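Local coordinates for pili retraction protein PilT (Thermus thermophilus, PDB 5FL3), which probably binds and hydrolyses ATP to drive the retraction of type IV pili, at residues M215-Q229 and F253-L266. Residues are numbered along the deposited sequence; the frame is centred on the assembly and turned at random.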
ATOM      1  N   MET A 215      -1.673   8.323   6.599  1.00 44.28           N
ATOM      2  CA  MET A 215      -1.661   9.508   7.458  1.00 46.01           C
ATOM      3  C   MET A 215      -2.125  10.730   6.666  1.00 47.57           C
ATOM      4  O   MET A 215      -1.491  11.128   5.696  1.00 54.46           O
ATOM      5  CB  MET A 215      -0.265   9.757   8.023  1.00 40.63           C
ATOM      6  CG  MET A 215       0.353   8.554   8.713  1.00 42.88           C
ATOM      7  SD  MET A 215       2.103   8.786   9.163  1.00 47.02           S
ATOM      8  CE  MET A 215       2.747   9.559   7.671  1.00 42.23           C
ATOM      9  N   ARG A 216      -3.227  11.330   7.078  1.00 47.73           N
ATOM     10  CA  ARG A 216      -3.847  12.389   6.283  1.00 58.06           C
ATOM     11  C   ARG A 216      -3.878  13.701   7.082  1.00 54.97           C
ATOM     12  O   ARG A 216      -3.805  14.791   6.534  1.00 57.57           O
ATOM     13  CB  ARG A 216      -5.254  11.943   5.847  1.00 54.85           C
ATOM     14  CG  ARG A 216      -5.336  10.419   5.579  1.00 56.20           C
ATOM     15  CD  ARG A 216      -6.756   9.892   5.323  1.00 55.86           C
ATOM     16  NE  ARG A 216      -7.188  10.131   3.949  1.00 62.78           N
ATOM     17  CZ  ARG A 216      -8.271  10.832   3.619  1.00 69.45           C
ATOM     18  NH1 ARG A 216      -9.039  11.350   4.579  1.00 73.64           N
ATOM     19  NH2 ARG A 216      -8.592  11.016   2.334  1.00 53.15           N
ATOM     20  N   ASP A 217      -3.954  13.556   8.395  1.00 54.57           N
ATOM     21  CA  ASP A 217      -3.930  14.657   9.339  1.00 52.69           C
ATOM     22  C   ASP A 217      -2.528  15.050   9.753  1.00 49.61           C
ATOM     23  O   ASP A 217      -1.604  14.253   9.659  1.00 53.18           O
ATOM     24  CB  ASP A 217      -4.695  14.260  10.597  1.00 48.23           C
ATOM     25  CG  ASP A 217      -6.152  14.172  10.360  1.00 54.52           C
ATOM     26  OD1 ASP A 217      -6.670  15.075   9.679  1.00 61.61           O
ATOM     27  OD2 ASP A 217      -6.789  13.213  10.848  1.00 64.17           O
ATOM     28  N   ARG A 218      -2.382  16.260  10.261  1.00 44.77           N
ATOM     29  CA  ARG A 218      -1.211  16.581  11.054  1.00 47.56           C
ATOM     30  C   ARG A 218      -1.301  15.782  12.362  1.00 49.24           C
ATOM     31  O   ARG A 218      -0.287  15.316  12.915  1.00 41.21           O
ATOM     32  CB  ARG A 218      -1.143  18.080  11.317  1.00 47.47           C
ATOM     33  CG  ARG A 218      -0.247  18.468  12.449  1.00 50.09           C
ATOM     34  CD  ARG A 218      -0.869  19.581  13.259  1.00 60.20           C
ATOM     35  NE  ARG A 218       0.107  20.113  14.199  1.00 66.97           N
ATOM     36  CZ  ARG A 218       0.363  19.560  15.378  1.00 68.17           C
ATOM     37  NH1 ARG A 218      -0.316  18.473  15.740  1.00 63.76           N
ATOM     38  NH2 ARG A 218       1.280  20.092  16.190  1.00 61.46           N
ATOM     39  N   GLU A 219      -2.539  15.624  12.829  1.00 47.34           N
ATOM     40  CA  GLU A 219      -2.836  14.946  14.084  1.00 45.82           C
ATOM     41  C   GLU A 219      -2.346  13.509  14.026  1.00 44.29           C
ATOM     42  O   GLU A 219      -1.616  13.055  14.914  1.00 46.46           O
ATOM     43  CB  GLU A 219      -4.341  14.978  14.381  1.00 47.50           C
ATOM     44  CG  GLU A 219      -4.918  16.344  14.771  1.00 57.02           C
ATOM     45  CD  GLU A 219      -4.985  17.355  13.617  1.00 62.41           C
ATOM     46  OE1 GLU A 219      -5.012  16.936  12.441  1.00 59.48           O
ATOM     47  OE2 GLU A 219      -5.021  18.578  13.893  1.00 64.87           O
ATOM     48  N   THR A 220      -2.748  12.805  12.974  1.00 43.69           N
ATOM     49  CA  THR A 220      -2.305  11.437  12.736  1.00 38.25           C
ATOM     50  C   THR A 220      -0.794  11.327  12.480  1.00 40.40           C
ATOM     51  O   THR A 220      -0.152  10.394  12.964  1.00 39.75           O
ATOM     52  CB  THR A 220      -3.057  10.830  11.558  1.00 36.50           C
ATOM     53  OG1 THR A 220      -4.464  10.973  11.785  1.00 39.92           O
ATOM     54  CG2 THR A 220      -2.737   9.373  11.434  1.00 33.59           C
ATOM     55  N   VAL A 221      -0.217  12.268  11.732  1.00 39.75           N
ATOM     56  CA  VAL A 221       1.220  12.205  11.448  1.00 39.49           C
ATOM     57  C   VAL A 221       1.998  12.376  12.750  1.00 38.34           C
ATOM     58  O   VAL A 221       2.951  11.637  13.026  1.00 33.41           O
ATOM     59  CB  VAL A 221       1.668  13.283  10.396  1.00 42.52           C
ATOM     60  CG1 VAL A 221       3.180  13.444  10.365  1.00 34.12           C
ATOM     61  CG2 VAL A 221       1.159  12.929   9.015  1.00 42.30           C
ATOM     62  N   GLU A 222       1.579  13.343  13.562  1.00 41.08           N
ATOM     63  CA  GLU A 222       2.262  13.604  14.828  1.00 40.22           C
ATOM     64  C   GLU A 222       2.120  12.409  15.772  1.00 38.44           C
ATOM     65  O   GLU A 222       3.089  12.003  16.424  1.00 37.00           O
ATOM     66  CB  GLU A 222       1.716  14.873  15.493  1.00 43.95           C
ATOM     67  CG  GLU A 222       2.562  15.361  16.676  1.00 48.72           C
ATOM     68  CD  GLU A 222       2.107  16.709  17.228  1.00 49.54           C
ATOM     69  OE1 GLU A 222       0.896  16.981  17.189  1.00 54.26           O
ATOM     70  OE2 GLU A 222       2.955  17.500  17.696  1.00 53.89           O
ATOM     71  N   ALA A 223       0.912  11.850  15.830  1.00 35.83           N
ATOM     72  CA  ALA A 223       0.624  10.748  16.735  1.00 33.52           C
ATOM     73  C   ALA A 223       1.486   9.571  16.359  1.00 36.29           C
ATOM     74  O   ALA A 223       2.064   8.908  17.227  1.00 37.99           O
ATOM     75  CB  ALA A 223      -0.850  10.371  16.690  1.00 29.34           C
ATOM     76  N   ALA A 224       1.582   9.324  15.055  1.00 35.50           N
ATOM     77  CA  ALA A 224       2.379   8.220  14.553  1.00 32.07           C
ATOM     78  C   ALA A 224       3.862   8.423  14.875  1.00 30.55           C
ATOM     79  O   ALA A 224       4.547   7.478  15.241  1.00 30.25           O
ATOM     80  CB  ALA A 224       2.167   8.054  13.079  1.00 28.50           C
ATOM     81  N   LEU A 225       4.352   9.650  14.743  1.00 32.15           N
ATOM     82  CA  LEU A 225       5.756   9.931  15.029  1.00 32.12           C
ATOM     83  C   LEU A 225       6.049   9.677  16.491  1.00 35.86           C
ATOM     84  O   LEU A 225       7.049   9.017  16.829  1.00 30.60           O
ATOM     85  CB  LEU A 225       6.118  11.364  14.672  1.00 30.10           C
ATOM     86  CG  LEU A 225       6.269  11.659  13.181  1.00 31.00           C
ATOM     87  CD1 LEU A 225       6.092  13.136  12.941  1.00 32.99           C
ATOM     88  CD2 LEU A 225       7.615  11.225  12.675  1.00 29.68           C
ATOM     89  N   MET A 226       5.163  10.203  17.345  1.00 35.04           N
ATOM     90  CA  MET A 226       5.266  10.053  18.796  1.00 35.71           C
ATOM     91  C   MET A 226       5.266   8.573  19.213  1.00 39.56           C
ATOM     92  O   MET A 226       6.127   8.118  19.981  1.00 37.15           O
ATOM     93  CB  MET A 226       4.119  10.797  19.479  1.00 36.95           C
ATOM     94  CG  MET A 226       4.177  12.330  19.341  1.00 40.07           C
ATOM     95  SD  MET A 226       5.726  13.036  19.990  1.00 48.83           S
ATOM     96  CE  MET A 226       5.624  12.546  21.717  1.00 48.75           C
ATOM     97  N   ALA A 227       4.294   7.833  18.684  1.00 34.51           N
ATOM     98  CA  ALA A 227       4.208   6.401  18.883  1.00 34.33           C
ATOM     99  C   ALA A 227       5.551   5.735  18.548  1.00 37.44           C
ATOM    100  O   ALA A 227       6.029   4.868  19.288  1.00 39.37           O
ATOM    101  CB  ALA A 227       3.079   5.830  18.043  1.00 31.55           C
ATOM    102  N   ALA A 228       6.170   6.164  17.450  1.00 35.41           N
ATOM    103  CA  ALA A 228       7.485   5.646  17.044  1.00 39.07           C
ATOM    104  C   ALA A 228       8.587   6.084  18.007  1.00 38.08           C
ATOM    105  O   ALA A 228       9.535   5.364  18.256  1.00 38.29           O
ATOM    106  CB  ALA A 228       7.828   6.106  15.625  1.00 32.03           C
ATOM    107  N   GLN A 229       8.462   7.296  18.517  1.00 44.19           N
ATOM    108  CA  GLN A 229       9.437   7.847  19.441  1.00 43.66           C
ATOM    109  C   GLN A 229       9.388   7.108  20.761  1.00 42.99           C
ATOM    110  O   GLN A 229      10.399   6.911  21.419  1.00 39.75           O
ATOM    111  CB  GLN A 229       9.152   9.321  19.667  1.00 41.03           C
ATOM    112  CG  GLN A 229      10.239  10.036  20.397  1.00 48.75           C
ATOM    113  CD  GLN A 229       9.805  11.416  20.799  1.00 51.15           C
ATOM    114  OE1 GLN A 229       8.713  11.598  21.348  1.00 53.14           O
ATOM    115  NE2 GLN A 229      10.636  12.407  20.502  1.00 50.15           N
ATOM    116  N   PHE A 253       3.226  19.277   6.943  1.00 42.14           N
ATOM    117  CA  PHE A 253       1.958  19.090   7.640  1.00 48.91           C
ATOM    118  C   PHE A 253       1.809  20.067   8.814  1.00 52.21           C
ATOM    119  O   PHE A 253       0.711  20.259   9.332  1.00 54.14           O
ATOM    120  CB  PHE A 253       1.829  17.664   8.164  1.00 48.08           C
ATOM    121  CG  PHE A 253       1.126  16.737   7.239  1.00 46.72           C
ATOM    122  CD1 PHE A 253      -0.243  16.811   7.081  1.00 45.32           C
ATOM    123  CD2 PHE A 253       1.834  15.776   6.532  1.00 43.65           C
ATOM    124  CE1 PHE A 253      -0.898  15.949   6.228  1.00 47.85           C
ATOM    125  CE2 PHE A 253       1.185  14.908   5.684  1.00 41.56           C
ATOM    126  CZ  PHE A 253      -0.181  14.994   5.528  1.00 46.69           C
ATOM    127  N   PHE A 254       2.912  20.674   9.235  1.00 48.80           N
ATOM    128  CA  PHE A 254       2.916  21.457  10.463  1.00 56.54           C
ATOM    129  C   PHE A 254       3.020  22.960  10.230  1.00 59.64           C
ATOM    130  O   PHE A 254       3.495  23.406   9.185  1.00 57.37           O
ATOM    131  CB  PHE A 254       4.055  20.982  11.370  1.00 49.49           C
ATOM    132  CG  PHE A 254       3.864  19.581  11.863  1.00 54.61           C
ATOM    133  CD1 PHE A 254       4.144  18.493  11.039  1.00 51.25           C
ATOM    134  CD2 PHE A 254       3.355  19.344  13.130  1.00 52.45           C
ATOM    135  CE1 PHE A 254       3.941  17.190  11.482  1.00 48.60           C
ATOM    136  CE2 PHE A 254       3.147  18.042  13.581  1.00 51.54           C
ATOM    137  CZ  PHE A 254       3.441  16.963  12.757  1.00 47.35           C
ATOM    138  N   PRO A 255       2.529  23.746  11.196  1.00 61.52           N
ATOM    139  CA  PRO A 255       2.847  25.172  11.179  1.00 61.13           C
ATOM    140  C   PRO A 255       4.352  25.408  11.161  1.00 57.46           C
ATOM    141  O   PRO A 255       5.117  24.664  11.754  1.00 59.98           O
ATOM    142  CB  PRO A 255       2.194  25.687  12.463  1.00 65.66           C
ATOM    143  CG  PRO A 255       0.977  24.798  12.611  1.00 68.77           C
ATOM    144  CD  PRO A 255       1.451  23.428  12.151  1.00 64.59           C
ATOM    145  N   LEU A 256       4.755  26.454  10.452  1.00 62.77           N
ATOM    146  CA  LEU A 256       6.156  26.768  10.189  1.00 57.49           C
ATOM    147  C   LEU A 256       7.012  26.904  11.449  1.00 62.18           C
ATOM    148  O   LEU A 256       8.191  26.522  11.453  1.00 61.62           O
ATOM    149  CB  LEU A 256       6.233  28.059   9.377  1.00 57.51           C
ATOM    150  CG  LEU A 256       7.449  28.234   8.473  1.00 62.01           C
ATOM    151  CD1 LEU A 256       7.078  29.315   7.490  1.00 65.60           C
ATOM    152  CD2 LEU A 256       8.738  28.598   9.225  1.00 58.44           C
ATOM    153  N   HIS A 257       6.433  27.467  12.510  1.00 61.90           N
ATOM    154  CA  HIS A 257       7.192  27.714  13.735  1.00 61.64           C
ATOM    155  C   HIS A 257       7.520  26.421  14.495  1.00 61.04           C
ATOM    156  O   HIS A 257       8.380  26.414  15.374  1.00 58.96           O
ATOM    157  CB  HIS A 257       6.437  28.697  14.645  1.00 66.68           C
ATOM    158  CG  HIS A 257       5.137  28.174  15.174  1.00 65.07           C
ATOM    159  ND1 HIS A 257       4.017  28.019  14.385  1.00 70.70           N
ATOM    160  CD2 HIS A 257       4.774  27.785  16.422  1.00 62.93           C
ATOM    161  CE1 HIS A 257       3.022  27.550  15.121  1.00 65.71           C
ATOM    162  NE2 HIS A 257       3.457  27.399  16.361  1.00 57.97           N
ATOM    163  N   GLU A 258       6.850  25.327  14.140  1.00 62.04           N
ATOM    164  CA  GLU A 258       7.104  24.027  14.764  1.00 61.77           C
ATOM    165  C   GLU A 258       8.156  23.186  14.036  1.00 62.76           C
ATOM    166  O   GLU A 258       8.639  22.189  14.578  1.00 60.10           O
ATOM    167  CB  GLU A 258       5.818  23.216  14.842  1.00 54.46           C
ATOM    168  CG  GLU A 258       4.756  23.812  15.700  1.00 58.57           C
ATOM    169  CD  GLU A 258       3.646  22.824  15.952  1.00 65.96           C
ATOM    170  OE1 GLU A 258       3.964  21.635  16.187  1.00 67.82           O
ATOM    171  OE2 GLU A 258       2.460  23.226  15.905  1.00 68.86           O
ATOM    172  N   HIS A 259       8.515  23.593  12.821  1.00 56.50           N
ATOM    173  CA  HIS A 259       9.282  22.731  11.922  1.00 57.05           C
ATOM    174  C   HIS A 259      10.586  22.141  12.449  1.00 56.20           C
ATOM    175  O   HIS A 259      10.904  20.994  12.112  1.00 57.65           O
ATOM    176  CB  HIS A 259       9.571  23.472  10.617  1.00 53.98           C
ATOM    177  CG  HIS A 259       8.392  23.532   9.700  1.00 49.65           C
ATOM    178  ND1 HIS A 259       8.490  23.885   8.370  1.00 52.52           N
ATOM    179  CD2 HIS A 259       7.085  23.265   9.923  1.00 51.64           C
ATOM    180  CE1 HIS A 259       7.291  23.844   7.818  1.00 49.34           C
ATOM    181  NE2 HIS A 259       6.421  23.472   8.738  1.00 49.12           N
ATOM    182  N   ARG A 260      11.363  22.849  13.260  1.00 53.29           N
ATOM    183  CA  ARG A 260      12.594  22.174  13.652  1.00 58.03           C
ATOM    184  C   ARG A 260      12.314  21.173  14.786  1.00 54.50           C
ATOM    185  O   ARG A 260      13.074  20.226  14.983  1.00 54.34           O
ATOM    186  CB  ARG A 260      13.702  23.148  14.038  1.00 64.87           C
ATOM    187  CG  ARG A 260      15.044  22.417  14.248  1.00 66.37           C
ATOM    188  CD  ARG A 260      16.157  23.380  14.641  1.00 70.62           C
ATOM    189  NE  ARG A 260      15.770  24.139  15.827  1.00 80.61           N
ATOM    190  CZ  ARG A 260      15.393  25.412  15.775  1.00 79.90           C
ATOM    191  NH1 ARG A 260      15.377  26.061  14.621  1.00 73.43           N
ATOM    192  NH2 ARG A 260      15.036  26.038  16.866  1.00 78.68           N
ATOM    193  N   GLN A 261      11.204  21.354  15.501  1.00 55.59           N
ATOM    194  CA  GLN A 261      10.740  20.319  16.424  1.00 52.71           C
ATOM    195  C   GLN A 261      10.429  19.070  15.625  1.00 51.39           C
ATOM    196  O   GLN A 261      10.858  17.974  15.973  1.00 48.98           O
ATOM    197  CB  GLN A 261       9.501  20.758  17.216  1.00 51.70           C
ATOM    198  CG  GLN A 261       9.802  21.682  18.381  1.00 58.25           C
ATOM    199  CD  GLN A 261      10.950  21.173  19.246  1.00 59.28           C
ATOM    200  OE1 GLN A 261      12.110  21.521  19.018  1.00 59.74           O
ATOM    201  NE2 GLN A 261      10.629  20.354  20.249  1.00 58.05           N
ATOM    202  N   VAL A 262       9.693  19.250  14.533  1.00 51.10           N
ATOM    203  CA  VAL A 262       9.299  18.135  13.683  1.00 47.99           C
ATOM    204  C   VAL A 262      10.537  17.417  13.087  1.00 48.40           C
ATOM    205  O   VAL A 262      10.595  16.180  13.084  1.00 44.21           O
ATOM    206  CB  VAL A 262       8.326  18.620  12.583  1.00 48.70           C
ATOM    207  CG1 VAL A 262       7.766  17.466  11.808  1.00 46.52           C
ATOM    208  CG2 VAL A 262       7.178  19.379  13.220  1.00 48.27           C
ATOM    209  N   ARG A 263      11.542  18.168  12.631  1.00 48.40           N
ATOM    210  CA  ARG A 263      12.776  17.539  12.144  1.00 44.37           C
ATOM    211  C   ARG A 263      13.432  16.698  13.213  1.00 47.56           C
ATOM    212  O   ARG A 263      13.861  15.570  12.955  1.00 42.70           O
ATOM    213  CB  ARG A 263      13.779  18.573  11.664  1.00 50.53           C
ATOM    214  CG  ARG A 263      13.340  19.337  10.465  1.00 54.63           C
ATOM    215  CD  ARG A 263      14.528  19.919   9.751  1.00 51.86           C
ATOM    216  NE  ARG A 263      14.068  20.639   8.580  1.00 55.06           N
ATOM    217  CZ  ARG A 263      14.143  20.161   7.345  1.00 57.53           C
ATOM    218  NH1 ARG A 263      14.684  18.963   7.143  1.00 47.79           N
ATOM    219  NH2 ARG A 263      13.685  20.886   6.322  1.00 59.01           N
ATOM    220  N   VAL A 264      13.532  17.263  14.413  1.00 51.90           N
ATOM    221  CA  VAL A 264      14.103  16.536  15.539  1.00 51.93           C
ATOM    222  C   VAL A 264      13.317  15.251  15.739  1.00 42.52           C
ATOM    223  O   VAL A 264      13.889  14.163  15.774  1.00 46.54           O
ATOM    224  CB  VAL A 264      14.103  17.377  16.836  1.00 54.30           C
ATOM    225  CG1 VAL A 264      14.382  16.491  18.043  1.00 52.85           C
ATOM    226  CG2 VAL A 264      15.137  18.507  16.740  1.00 49.13           C
ATOM    227  N   LEU A 265      12.001  15.385  15.814  1.00 43.79           N
ATOM    228  CA  LEU A 265      11.125  14.234  15.975  1.00 44.40           C
ATOM    229  C   LEU A 265      11.275  13.266  14.807  1.00 42.63           C
ATOM    230  O   LEU A 265      11.418  12.057  15.009  1.00 39.98           O
ATOM    231  CB  LEU A 265       9.672  14.684  16.119  1.00 38.77           C
ATOM    232  CG  LEU A 265       8.622  13.605  16.367  1.00 43.96           C
ATOM    233  CD1 LEU A 265       8.919  12.789  17.619  1.00 39.90           C
ATOM    234  CD2 LEU A 265       7.245  14.239  16.460  1.00 44.48           C
ATOM    235  N   LEU A 266      11.262  13.792  13.586  1.00 38.93           N
ATOM    236  CA  LEU A 266      11.369  12.923  12.425  1.00 38.12           C
ATOM    237  C   LEU A 266      12.725  12.205  12.379  1.00 43.82           C
ATOM    238  O   LEU A 266      12.779  10.980  12.215  1.00 42.28           O
ATOM    239  CB  LEU A 266      11.130  13.709  11.143  1.00 40.33           C
ATOM    240  CG  LEU A 266      11.177  12.914   9.828  1.00 39.85           C
ATOM    241  CD1 LEU A 266      10.286  11.684   9.858  1.00 32.91           C
ATOM    242  CD2 LEU A 266      10.792  13.813   8.684  1.00 35.14           C
TER
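Arg-218 and Phe-254 meet at the outer flank of the P-loop NTPase core, where helix 218-230, the crossover of a beta-alpha-beta unit linking parallel strands 209-212 and 233-238, packs beside helix 259-269. The short helical segments cross at 42°, and residues 253-258 fill the wedge at their N-terminal ends. Chi1 of Arg-218, near trans at 162°, lays CG over one face of Phe-254, 3.9 Å from the ring centroid, a CH-pi contact; Val-262 CG2 covers the opposite face, and Glu-222 CB meets the ring edge. Beyond the bend at chi2 the guanidinium is tilted 59° to the ring, too steep for a parallel stack, with Phe-254 CE2 over its centre. Arg-218 NH2 forms a salt bridge to Glu-258 across the contact, with weak bonds to OE1 (3.1 Å) and OE2, while NH1 points to Glu-222 OE1 one turn along the same helix, modelled too close for its length to be trusted. Replacing Arg-218 with an alanine is likely to leave the two glutamates close together without the cation between them and one face of Phe-254 without its cover. Phe-253 faces the start of the helix: Val-221 CG2 sits over its ring, 4.0 Å from the centroid, and Arg-216 O lies at its edge; Arg-249 adds a cation-pi contact. Farther along, Leu-265 CD2 reaches Leu-225 CB at 3.6 Å, while Leu-265 CD1 lies against the Gln-229 amide, whose NE2 is hydrogen-bonded to Glu-268. Leu-225 CD2 turns instead to Leu-266 CD1 at 3.9 Å. Apolar groups thus fill the seam, while a single arginine serves both chemistries: its aliphatic part lies on an aromatic face, and its charge probably offsets the repulsion between Glu-222 and Glu-258.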